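Local coordinates for microcin B17-processing protein McbB (Escherichia coli str. K-12 substr. MG1655, PDB 6GRH), which is required to process the inactive microcin B17 precursor McbA into the active peptide antibiotic, at residues 145-153 / 223-231; 173-183 / 242-253. All blocks are in the same frame, centred on the assembly; numbering follows the deposited sequence.

Contact 1: 145-153 / 223-231; sequences LENYHSDIV and KKYQMTLPA
His149 and Thr228 bring the two segments closest, their CA atoms 4.8 Å apart, where 148-151 and 225-229 run almost antiparallel, 169° apart. Ser150 makes both direct hydrogen bonds between the segments: its backbone N donates to Met227 O (3.0 Å) and its OG accepts from Met227 N (3.0 Å). With OG between the backbone N and the carbonyl carbon (chi1 59°), the hydroxyl can also donate to a water bridging to Asp151 OD1 and Tyr225 O. A second water joins Tyr148 O to Leu229 N.

Leu229 CD1 sits over one face of Tyr148, 3.7 Å from the ring centroid, a CH-pi contact. Met227 O lies above the His149 ring near its rim, and Gln226 NE2 comes to the ring edge, its amide plane turned 85° from the imidazole. As helix N-cap, His149 accepts from Asp151 N through ND1, in the ring plane, which should fix the ring's rotation.

Tyr148, Met227 and Leu229 all rest on Ile197 of helix 193-204, where Tyr148 OH bonds His193. The contact joins the start of helix 150-160 to the loop before helix 236-254, and Leu229 reaches Tyr172 of strand 167-174.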
# COMPACT_ATOMS: atom_id res chain seq x y z
N LEU B 145 -17.79 19.19 10.62
CA LEU B 145 -17.63 19.30 12.07
C LEU B 145 -16.23 19.76 12.49
O LEU B 145 -15.24 19.10 12.15
CB LEU B 145 -17.91 17.95 12.72
CG LEU B 145 -19.33 17.42 12.52
CD1 LEU B 145 -19.48 16.03 13.12
CD2 LEU B 145 -20.35 18.37 13.13
N GLU B 146 -16.15 20.89 13.20
CA GLU B 146 -14.94 21.26 13.95
C GLU B 146 -14.83 20.48 15.25
O GLU B 146 -13.75 20.02 15.62
CB GLU B 146 -14.90 22.77 14.25
CG GLU B 146 -14.44 23.57 13.07
CD GLU B 146 -14.02 25.01 13.36
OE1 GLU B 146 -13.79 25.41 14.52
OE2 GLU B 146 -13.88 25.71 12.35
N ASN B 147 -15.95 20.32 15.95
CA ASN B 147 -15.96 19.56 17.18
C ASN B 147 -16.64 18.23 16.92
O ASN B 147 -17.85 18.10 17.01
CB ASN B 147 -16.61 20.38 18.28
CG ASN B 147 -15.92 21.71 18.46
OD1 ASN B 147 -14.69 21.78 18.60
ND2 ASN B 147 -16.70 22.80 18.40
N TYR B 148 -15.82 17.24 16.58
CA TYR B 148 -16.31 15.95 16.11
C TYR B 148 -16.90 15.13 17.27
O TYR B 148 -16.37 15.11 18.36
CB TYR B 148 -15.18 15.17 15.45
CG TYR B 148 -15.60 13.81 15.01
CD1 TYR B 148 -16.14 13.61 13.75
CD2 TYR B 148 -15.48 12.71 15.88
CE1 TYR B 148 -16.57 12.35 13.37
CE2 TYR B 148 -15.88 11.46 15.50
CZ TYR B 148 -16.43 11.27 14.25
OH TYR B 148 -16.81 10.02 13.87
N HIS B 149 -18.01 14.46 17.02
CA HIS B 149 -18.47 13.36 17.86
C HIS B 149 -19.20 12.43 16.90
O HIS B 149 -20.00 12.90 16.09
CB HIS B 149 -19.40 13.81 18.99
CG HIS B 149 -19.55 12.77 20.07
ND1 HIS B 149 -20.18 11.57 19.85
CD2 HIS B 149 -19.10 12.74 21.35
CE1 HIS B 149 -20.13 10.84 20.95
NE2 HIS B 149 -19.47 11.52 21.87
N SER B 150 -18.93 11.12 17.01
CA SER B 150 -19.55 10.11 16.16
C SER B 150 -21.07 10.07 16.24
O SER B 150 -21.71 9.75 15.24
CB SER B 150 -18.99 8.70 16.46
OG SER B 150 -19.19 8.33 17.81
N ASP B 151 -21.65 10.35 17.41
CA ASP B 151 -23.10 10.47 17.58
C ASP B 151 -23.77 11.47 16.63
O ASP B 151 -24.91 11.28 16.25
CB ASP B 151 -23.48 10.85 19.02
CG ASP B 151 -23.43 9.67 19.98
OD1 ASP B 151 -23.23 8.51 19.56
OD2 ASP B 151 -23.63 9.91 21.19
N ILE B 152 -23.06 12.55 16.27
CA ILE B 152 -23.62 13.55 15.35
C ILE B 152 -23.79 12.93 13.96
O ILE B 152 -24.82 13.08 13.34
CB ILE B 152 -22.72 14.78 15.25
CG1 ILE B 152 -22.66 15.48 16.62
CG2 ILE B 152 -23.22 15.70 14.16
CD1 ILE B 152 -21.59 16.54 16.73
N VAL B 153 -22.77 12.21 13.50
CA VAL B 153 -22.84 11.53 12.22
C VAL B 153 -23.96 10.49 12.25
O VAL B 153 -24.72 10.37 11.29
CB VAL B 153 -21.50 10.88 11.82
CG1 VAL B 153 -21.61 10.18 10.47
CG2 VAL B 153 -20.40 11.93 11.77
N LYS B 223 -17.93 -2.03 23.97
CA LYS B 223 -18.51 -0.81 24.53
C LYS B 223 -19.37 -0.18 23.45
O LYS B 223 -19.20 -0.47 22.26
CB LYS B 223 -17.41 0.17 24.97
CG LYS B 223 -16.48 -0.35 26.05
N LYS B 224 -20.30 0.68 23.87
CA LYS B 224 -21.07 1.48 22.94
C LYS B 224 -20.08 2.17 22.00
O LYS B 224 -19.13 2.80 22.46
CB LYS B 224 -21.95 2.52 23.67
CG LYS B 224 -22.78 3.39 22.72
CD LYS B 224 -23.88 4.18 23.44
N TYR B 225 -20.30 2.02 20.70
CA TYR B 225 -19.45 2.61 19.68
C TYR B 225 -19.63 4.10 19.73
O TYR B 225 -20.68 4.62 19.34
CB TYR B 225 -19.77 2.10 18.26
CG TYR B 225 -18.77 2.57 17.21
CD1 TYR B 225 -18.92 3.79 16.58
CD2 TYR B 225 -17.67 1.78 16.85
CE1 TYR B 225 -18.01 4.23 15.62
CE2 TYR B 225 -16.75 2.21 15.88
CZ TYR B 225 -16.94 3.44 15.26
OH TYR B 225 -16.04 3.90 14.32
N GLN B 226 -18.63 4.79 20.27
CA GLN B 226 -18.66 6.25 20.24
C GLN B 226 -17.27 6.81 20.41
O GLN B 226 -16.41 6.18 21.07
CB GLN B 226 -19.63 6.83 21.29
CG GLN B 226 -19.08 7.11 22.68
CD GLN B 226 -20.19 7.28 23.71
OE1 GLN B 226 -20.28 6.51 24.68
NE2 GLN B 226 -21.06 8.26 23.49
N MET B 227 -17.03 7.97 19.80
CA MET B 227 -15.74 8.62 19.94
C MET B 227 -15.69 10.07 19.51
O MET B 227 -16.51 10.56 18.73
CB MET B 227 -14.72 7.87 19.12
CG MET B 227 -15.22 7.53 17.74
SD MET B 227 -13.77 7.28 16.76
CE MET B 227 -14.55 6.89 15.19
N THR B 228 -14.66 10.72 20.05
CA THR B 228 -14.21 12.02 19.63
C THR B 228 -12.84 11.81 18.99
O THR B 228 -12.31 10.69 19.02
CB THR B 228 -14.09 12.95 20.85
OG1 THR B 228 -13.18 12.36 21.77
CG2 THR B 228 -15.46 13.12 21.53
N LEU B 229 -12.26 12.86 18.43
CA LEU B 229 -10.98 12.74 17.71
C LEU B 229 -10.02 13.83 18.13
O LEU B 229 -10.41 15.00 18.13
CB LEU B 229 -11.21 12.87 16.21
CG LEU B 229 -12.09 11.84 15.52
CD1 LEU B 229 -12.35 12.23 14.07
CD2 LEU B 229 -11.49 10.44 15.61
N PRO B 230 -8.77 13.47 18.48
CA PRO B 230 -7.79 14.52 18.73
C PRO B 230 -7.41 15.27 17.42
O PRO B 230 -7.40 14.68 16.32
CB PRO B 230 -6.60 13.75 19.34
CG PRO B 230 -6.69 12.40 18.74
CD PRO B 230 -8.16 12.12 18.50
N ALA B 231 -7.16 16.57 17.55
CA ALA B 231 -6.78 17.42 16.42
C ALA B 231 -6.14 18.69 16.89
O ALA B 231 -6.33 19.09 18.03
CB ALA B 231 -7.99 17.77 15.57
O HOH W 1 -13.62 15.52 18.73
O HOH W 2 -21.42 7.05 18.21

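Contact 2: 173-183 / 242-253; sequences YLKESFRIDGV and SYHLIKRRLQEL. With EDO (1,2-ethanediol), chain J.
Phe178 and Ser242 meet face-on: Ser242 CB stands 4.0 Å from the centroid of the Phe178 ring, a CH-pi contact, and OG too lies over that face. Phe178 CG is anti to the backbone N (chi1 179°), carrying the ring out toward the helix. There its edge meets two aliphatic chains, Leu245 CD1 at CD2 and Ile246 CG1 at CZ, the leucine running past it in the opposite sense and the isoleucine crossing at about a right angle. Tyr173 reaches the same serine with its ring edge, OH 2.7 Å from Ser242 OG; Phe178 CD1 lies over one face of the tyrosine ring. Ser242 OG also bonds Glu238 O, one turn back.

Farther along, the side chains of Ile180 and Leu245 cross at a slant, CD1 of the isoleucine 4.2 Å from CB of the leucine, and Val183 CG2 meets Leu253 CD1 tip to tip at 3.9 Å. Arg249 brings a charge into this end of the buried contact. Val183 CG2 also comes within 4.1 Å of Arg249 NH2, and Leu253 CD1 covers one face of the guanidinium. Arg249 NH1 forms a salt bridge with Glu252 OE1 (2.6 Å), NE donates to a water that bridges to Asp181 O, and NH2 bonds Phe266 O, so every guanidinium nitrogen has an acceptor.

Strand 177-180 and helix 242-253 run 10.3 Å apart at closest approach, 20° from parallel: the layered packing of helix along sheet that characterises alpha/beta folds, consistent with an E1-like core.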
# COMPACT_ATOMS: atom_id res chain seq x y z
N TYR B 173 -11.58 17.05 11.36
CA TYR B 173 -10.16 17.19 11.58
C TYR B 173 -9.66 16.02 12.40
O TYR B 173 -10.32 15.56 13.30
CB TYR B 173 -9.86 18.52 12.25
CG TYR B 173 -10.31 19.69 11.40
CD1 TYR B 173 -9.46 20.29 10.49
CD2 TYR B 173 -11.63 20.17 11.50
CE1 TYR B 173 -9.88 21.37 9.70
CE2 TYR B 173 -12.07 21.24 10.72
CZ TYR B 173 -11.19 21.83 9.81
OH TYR B 173 -11.63 22.88 9.03
N LEU B 174 -8.48 15.53 12.06
CA LEU B 174 -7.86 14.43 12.77
C LEU B 174 -6.39 14.72 12.80
O LEU B 174 -5.77 14.85 11.74
CB LEU B 174 -8.12 13.09 12.08
CG LEU B 174 -7.38 11.86 12.63
CD1 LEU B 174 -7.73 11.63 14.08
CD2 LEU B 174 -7.72 10.66 11.76
N LYS B 175 -5.87 14.88 14.02
CA LYS B 175 -4.48 15.22 14.29
C LYS B 175 -4.08 16.51 13.57
O LYS B 175 -4.64 17.56 13.89
CB LYS B 175 -3.59 14.01 13.98
CG LYS B 175 -3.90 12.85 14.92
CD LYS B 175 -2.86 11.74 14.79
CE LYS B 175 -3.06 10.65 15.83
NZ LYS B 175 -1.76 10.02 16.15
N GLU B 176 -3.20 16.45 12.57
CA GLU B 176 -2.84 17.66 11.81
C GLU B 176 -3.47 17.67 10.42
O GLU B 176 -2.99 18.38 9.53
CB GLU B 176 -1.31 17.76 11.71
CG GLU B 176 -0.65 17.90 13.06
CD GLU B 176 0.87 17.85 13.00
OE1 GLU B 176 1.44 17.06 12.20
OE2 GLU B 176 1.50 18.61 13.77
N SER B 177 -4.52 16.88 10.20
CA SER B 177 -5.17 16.80 8.91
C SER B 177 -6.60 17.28 8.90
O SER B 177 -7.32 17.22 9.91
CB SER B 177 -5.14 15.37 8.37
OG SER B 177 -6.02 14.54 9.11
N PHE B 178 -7.00 17.72 7.72
CA PHE B 178 -8.40 17.95 7.37
C PHE B 178 -8.80 16.78 6.47
O PHE B 178 -8.15 16.48 5.47
CB PHE B 178 -8.55 19.30 6.69
CG PHE B 178 -9.96 19.61 6.26
CD1 PHE B 178 -11.01 19.51 7.15
CD2 PHE B 178 -10.23 19.99 4.95
CE1 PHE B 178 -12.31 19.78 6.75
CE2 PHE B 178 -11.52 20.27 4.54
CZ PHE B 178 -12.57 20.17 5.44
N ARG B 179 -9.86 16.09 6.84
CA ARG B 179 -10.35 14.91 6.12
C ARG B 179 -11.67 15.21 5.44
O ARG B 179 -12.59 15.73 6.07
CB ARG B 179 -10.59 13.76 7.09
CG ARG B 179 -9.35 13.35 7.85
CD ARG B 179 -8.41 12.62 6.93
NE ARG B 179 -7.20 12.22 7.66
CZ ARG B 179 -6.32 11.31 7.23
NH1 ARG B 179 -6.49 10.65 6.09
NH2 ARG B 179 -5.27 11.06 8.00
N ILE B 180 -11.78 14.84 4.17
CA ILE B 180 -13.05 14.87 3.50
C ILE B 180 -13.30 13.43 3.08
O ILE B 180 -12.56 12.88 2.27
CB ILE B 180 -13.05 15.80 2.27
CG1 ILE B 180 -12.71 17.24 2.66
CG2 ILE B 180 -14.41 15.71 1.56
CD1 ILE B 180 -12.45 18.13 1.47
N ASP B 181 -14.36 12.83 3.61
CA ASP B 181 -14.67 11.46 3.24
C ASP B 181 -15.10 11.38 1.78
O ASP B 181 -15.53 12.36 1.17
CB ASP B 181 -15.78 10.88 4.14
CG ASP B 181 -15.35 10.69 5.57
OD1 ASP B 181 -14.12 10.69 5.86
OD2 ASP B 181 -16.29 10.55 6.42
N GLY B 182 -14.96 10.20 1.21
CA GLY B 182 -15.59 9.88 -0.05
C GLY B 182 -17.10 10.06 0.06
O GLY B 182 -17.66 10.09 1.14
N VAL B 183 -17.75 10.12 -1.09
CA VAL B 183 -19.17 10.31 -1.11
C VAL B 183 -19.81 9.01 -0.65
O VAL B 183 -19.53 7.96 -1.21
CB VAL B 183 -19.68 10.64 -2.51
CG1 VAL B 183 -21.21 10.75 -2.48
CG2 VAL B 183 -19.08 11.95 -3.01
N SER B 242 -9.56 25.05 4.52
CA SER B 242 -10.68 24.08 4.56
C SER B 242 -11.87 24.53 3.71
O SER B 242 -12.43 23.76 2.94
CB SER B 242 -11.15 23.90 6.01
OG SER B 242 -10.12 23.35 6.83
N TYR B 243 -12.21 25.81 3.85
CA TYR B 243 -13.31 26.43 3.08
C TYR B 243 -13.10 26.28 1.58
O TYR B 243 -14.02 25.90 0.86
CB TYR B 243 -13.37 27.91 3.46
CG TYR B 243 -14.54 28.73 2.98
CD1 TYR B 243 -15.80 28.59 3.55
CD2 TYR B 243 -14.36 29.71 2.01
CE1 TYR B 243 -16.86 29.40 3.15
CE2 TYR B 243 -15.42 30.54 1.60
CZ TYR B 243 -16.67 30.38 2.19
OH TYR B 243 -17.72 31.16 1.79
N HIS B 244 -11.88 26.55 1.11
CA HIS B 244 -11.56 26.37 -0.29
C HIS B 244 -11.66 24.91 -0.75
O HIS B 244 -12.20 24.64 -1.83
CB HIS B 244 -10.18 26.94 -0.58
CG HIS B 244 -9.85 26.98 -2.03
ND1 HIS B 244 -10.58 27.74 -2.94
CD2 HIS B 244 -8.89 26.35 -2.74
CE1 HIS B 244 -10.07 27.54 -4.15
NE2 HIS B 244 -9.04 26.72 -4.05
N LEU B 245 -11.12 23.98 0.05
CA LEU B 245 -11.24 22.56 -0.29
C LEU B 245 -12.67 22.04 -0.37
O LEU B 245 -12.99 21.26 -1.27
CB LEU B 245 -10.41 21.69 0.67
CG LEU B 245 -8.90 21.73 0.50
CD1 LEU B 245 -8.24 20.83 1.55
CD2 LEU B 245 -8.49 21.23 -0.86
N ILE B 246 -13.52 22.49 0.53
CA ILE B 246 -14.96 22.20 0.51
C ILE B 246 -15.58 22.72 -0.80
O ILE B 246 -16.25 21.98 -1.54
CB ILE B 246 -15.67 22.77 1.75
CG1 ILE B 246 -15.20 22.04 3.02
CG2 ILE B 246 -17.18 22.64 1.64
CD1 ILE B 246 -15.67 22.65 4.32
N LYS B 247 -15.32 23.99 -1.09
CA LYS B 247 -15.83 24.59 -2.31
C LYS B 247 -15.42 23.82 -3.56
O LYS B 247 -16.26 23.47 -4.40
CB LYS B 247 -15.38 26.05 -2.43
CG LYS B 247 -16.12 26.75 -3.56
CD LYS B 247 -15.53 28.09 -3.90
CE LYS B 247 -14.38 27.93 -4.88
NZ LYS B 247 -13.95 29.28 -5.25
N ARG B 248 -14.11 23.52 -3.67
CA ARG B 248 -13.64 22.82 -4.84
C ARG B 248 -14.17 21.41 -4.95
O ARG B 248 -14.46 20.96 -6.05
CB ARG B 248 -12.12 22.80 -4.93
CG ARG B 248 -11.55 24.16 -5.22
CD ARG B 248 -12.09 24.76 -6.52
NE ARG B 248 -11.19 25.80 -6.97
CZ ARG B 248 -11.49 26.80 -7.78
NH1 ARG B 248 -12.71 26.93 -8.31
NH2 ARG B 248 -10.54 27.66 -8.11
N ARG B 249 -14.34 20.75 -3.82
CA ARG B 249 -14.92 19.43 -3.84
C ARG B 249 -16.39 19.45 -4.28
O ARG B 249 -16.81 18.64 -5.11
CB ARG B 249 -14.68 18.73 -2.48
CG ARG B 249 -15.14 17.29 -2.48
CD ARG B 249 -14.20 16.43 -3.30
NE ARG B 249 -14.65 15.05 -3.31
CZ ARG B 249 -14.87 14.29 -4.38
NH1 ARG B 249 -14.62 14.72 -5.63
NH2 ARG B 249 -15.31 13.05 -4.19
N LEU B 250 -17.17 20.36 -3.74
CA LEU B 250 -18.55 20.52 -4.19
C LEU B 250 -18.63 20.88 -5.65
O LEU B 250 -19.50 20.39 -6.39
CB LEU B 250 -19.28 21.60 -3.37
CG LEU B 250 -19.95 21.19 -2.06
CD1 LEU B 250 -20.45 22.43 -1.35
CD2 LEU B 250 -21.06 20.17 -2.27
N GLN B 251 -17.71 21.76 -6.08
CA GLN B 251 -17.62 22.15 -7.47
C GLN B 251 -17.35 20.96 -8.38
O GLN B 251 -18.05 20.80 -9.40
CB GLN B 251 -16.59 23.26 -7.64
CG GLN B 251 -16.48 23.78 -9.06
CD GLN B 251 -15.65 25.04 -9.15
OE1 GLN B 251 -15.10 25.53 -8.16
NE2 GLN B 251 -15.63 25.63 -10.33
N GLU B 252 -16.41 20.08 -7.99
CA GLU B 252 -16.12 18.87 -8.75
C GLU B 252 -17.35 18.01 -8.94
O GLU B 252 -17.57 17.47 -10.03
CB GLU B 252 -15.08 17.98 -8.06
CG GLU B 252 -13.68 18.48 -8.12
CD GLU B 252 -12.73 17.72 -7.17
OE1 GLU B 252 -13.10 16.65 -6.62
OE2 GLU B 252 -11.60 18.22 -6.98
N LEU B 253 -18.12 17.87 -7.88
CA LEU B 253 -19.26 16.95 -7.83
C LEU B 253 -20.53 17.51 -8.47
O LEU B 253 -21.22 16.77 -9.17
CB LEU B 253 -19.58 16.54 -6.39
CG LEU B 253 -18.49 15.66 -5.73
CD1 LEU B 253 -18.69 15.64 -4.22
CD2 LEU B 253 -18.51 14.26 -6.28
C1 EDO J . -11.71 30.51 -9.65
O1 EDO J . -11.59 29.32 -10.44
C2 EDO J . -10.35 31.18 -9.60
O2 EDO J . -10.30 32.15 -8.56
O HOH W 3 -14.52 13.20 -1.26

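Overall arrangement
Along the chain the segments alternate, 145-153 and 173-183 preceding 223-231 and 242-253, so the two contacts interlock, with centres 18 Å apart. Contact 2 contains strands of the mixed seven-stranded sheet; contact 1 lies beside it, pairing the helix start after strand 139-144 with the loop leading into helix 236-254. They meet at Pro230 O and Lys175 N (2.8 Å, probably a hydrogen bond). Contact 2 lies near the centre of the chain; contact 1 is peripheral, with the Tyr225 side chain about 9 Å from the zinc ion. Helix 236-254 bonds the second McbB subunit through His244 and Lys247, so it both faces the sheet and takes part in the subunit interface, while contact 1 lies nearer the zinc site.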